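PDB 3RWX: lipoprotein from Bacteroides fragilis, which is of unknown function but is probably a lipid-anchored outer-membrane protein with two calycin-like beta-barrel domains. Local coordinates for residues Ile23-Phe29 with Met115-Ile120. Numbering follows the deposited sequence.
Sequences IGNCAMF and MGGLTI
Asn25 and Thr119 face each other as an antiparallel hydrogen-bonded pair, joining strands 20-25 and 118-124 of the first calycin-like domain. Asn25 N gives its hydrogen to Thr119 O at 3.0 Å, in the carbonyl plane, while Thr119 N reaches Asn25 O at 2.8 Å, almost in line with that C=O. On the face of this pair a water spans the strands: it donates to Ile23 O, accepts from Asn25 ND2 and hydrogen-bonds Thr119 OG1, so short polar side chains suit the partly exposed place. Asn25 OD1 turns instead to Thr30 and Asp31, tying the strand end to the following turn.

Gly24, Leu118 and Ile120 are buried; Gly24 CA makes a CA-H...O contact with Thr119 O at 3.4 Å. At the border with solvent, Leu118 CD1 packs 4.0 Å from Cys26 CB. Cys26 SG projects between the N and C substituents of CA (chi1 64°), over the centre of the Phe29 ring, and accepts a hydrogen bond from Met28 N.

Beyond the regular ladder the chains stay close: Ala27 N binds Met115 O at 3.2 Å. Gly116 and Gly117 suit their positive phi, and Ala27 CB leaves Gly116 no room for a side chain. On the solvent side, selenomethionine Met28 lays CE 3.5 Å from both CA and O of selenomethionine Met115, whose SE meets the Phe29 ring obliquely. Backbone bonds thus set the register, while thiol and ring shape the 26-29 turn against which Met115 and Leu118 pack.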
loop_
_atom_site.group_PDB
_atom_site.type_symbol
_atom_site.label_atom_id
_atom_site.label_comp_id
_atom_site.label_asym_id
_atom_site.label_seq_id
_atom_site.Cartn_x
_atom_site.Cartn_y
_atom_site.Cartn_z
ATOM N N ILE A 23 -9.475 0.861 -4.445
ATOM C CA ILE A 23 -8.570 1.644 -3.640
ATOM C C ILE A 23 -9.299 2.864 -3.094
ATOM O O ILE A 23 -9.995 3.550 -3.829
ATOM C CB ILE A 23 -7.381 2.127 -4.496
ATOM C CG1 ILE A 23 -6.563 0.921 -4.964
ATOM C CG2 ILE A 23 -6.481 3.050 -3.710
ATOM C CD1 ILE A 23 -6.109 0.025 -3.859
ATOM N N GLY A 24 -9.108 3.136 -1.805
ATOM C CA GLY A 24 -9.797 4.225 -1.118
ATOM C C GLY A 24 -8.898 5.354 -0.644
ATOM O O GLY A 24 -7.763 5.130 -0.239
ATOM N N ASN A 25 -9.428 6.571 -0.683
ATOM C CA ASN A 25 -8.716 7.777 -0.266
ATOM C C ASN A 25 -9.735 8.646 0.434
ATOM O O ASN A 25 -10.849 8.796 -0.061
ATOM C CB ASN A 25 -8.108 8.519 -1.492
ATOM C CG ASN A 25 -6.880 7.760 -2.109
ATOM O OD1 ASN A 25 -5.732 7.935 -1.657
ATOM N ND2 ASN A 25 -7.129 6.893 -3.123
ATOM N N CYS A 26 -9.364 9.177 1.604
ATOM C CA CYS A 26 -10.132 10.209 2.302
ATOM C C CYS A 26 -9.146 11.163 2.986
ATOM O O CYS A 26 -7.959 11.109 2.713
ATOM C CB CYS A 26 -11.075 9.591 3.327
ATOM S SG CYS A 26 -10.258 8.698 4.703
ATOM N N ALA A 27 -9.636 12.023 3.876
ATOM C CA ALA A 27 -8.789 13.016 4.549
ATOM C C ALA A 27 -7.764 12.346 5.453
ATOM O O ALA A 27 -6.696 12.905 5.716
ATOM C CB ALA A 27 -9.647 13.990 5.362
HETATM N N MSE A 28 -8.089 11.137 5.904
HETATM C CA MSE A 28 -7.274 10.431 6.897
HETATM C C MSE A 28 -6.365 9.334 6.382
HETATM O O MSE A 28 -5.416 8.941 7.052
HETATM C CB MSE A 28 -8.201 9.879 7.959
HETATM C CG MSE A 28 -8.687 11.016 8.798
HETATM SE SE MSE A 28 -10.272 10.559 9.607
HETATM C CE MSE A 28 -11.391 11.745 8.563
ATOM N N PHE A 29 -6.655 8.809 5.210
ATOM C CA PHE A 29 -5.750 7.840 4.657
ATOM C C PHE A 29 -5.776 7.900 3.166
ATOM O O PHE A 29 -6.722 8.416 2.565
ATOM C CB PHE A 29 -6.053 6.418 5.176
ATOM C CG PHE A 29 -7.450 5.941 4.900
ATOM C CD1 PHE A 29 -7.847 5.624 3.625
ATOM C CD2 PHE A 29 -8.364 5.811 5.924
ATOM C CE1 PHE A 29 -9.129 5.203 3.376
ATOM C CE2 PHE A 29 -9.647 5.367 5.681
ATOM C CZ PHE A 29 -10.027 5.061 4.417
HETATM N N MSE A 115 -15.723 11.014 6.575
HETATM C CA MSE A 115 -14.283 11.124 6.720
HETATM C C MSE A 115 -13.601 12.158 5.854
HETATM O O MSE A 115 -12.553 11.894 5.285
HETATM C CB MSE A 115 -13.672 9.764 6.476
HETATM C CG MSE A 115 -14.100 8.776 7.533
HETATM SE SE MSE A 115 -13.268 7.088 7.229
HETATM C CE MSE A 115 -14.336 6.403 5.794
ATOM N N GLY A 116 -14.191 13.338 5.774
ATOM C CA GLY A 116 -13.612 14.427 5.021
ATOM C C GLY A 116 -13.816 14.298 3.531
ATOM O O GLY A 116 -13.321 15.113 2.784
ATOM N N GLY A 117 -14.546 13.288 3.080
ATOM C CA GLY A 117 -14.646 13.014 1.656
ATOM C C GLY A 117 -13.937 11.735 1.268
ATOM O O GLY A 117 -12.721 11.713 1.074
ATOM N N LEU A 118 -14.703 10.663 1.133
ATOM C CA LEU A 118 -14.163 9.367 0.763
ATOM C C LEU A 118 -14.336 9.146 -0.736
ATOM O O LEU A 118 -15.442 9.254 -1.261
ATOM C CB LEU A 118 -14.892 8.290 1.551
ATOM C CG LEU A 118 -14.505 6.842 1.242
ATOM C CD1 LEU A 118 -13.027 6.611 1.620
ATOM C CD2 LEU A 118 -15.423 5.938 1.996
ATOM N N THR A 119 -13.249 8.870 -1.437
ATOM C CA THR A 119 -13.376 8.423 -2.801
ATOM C C THR A 119 -12.916 6.965 -2.906
ATOM O O THR A 119 -12.000 6.536 -2.215
ATOM C CB THR A 119 -12.609 9.326 -3.812
ATOM O OG1 THR A 119 -11.210 9.029 -3.767
ATOM C CG2 THR A 119 -12.815 10.790 -3.524
ATOM N N ILE A 120 -13.584 6.197 -3.760
ATOM C CA ILE A 120 -13.181 4.835 -4.046
ATOM C C ILE A 120 -13.026 4.685 -5.548
ATOM O O ILE A 120 -13.942 5.022 -6.267
ATOM C CB ILE A 120 -14.206 3.843 -3.568
ATOM C CG1 ILE A 120 -14.572 4.156 -2.129
ATOM C CG2 ILE A 120 -13.671 2.416 -3.716
ATOM C CD1 ILE A 120 -15.253 3.002 -1.417
HETATM O O HOH W 1 -9.539 6.450 -4.231
#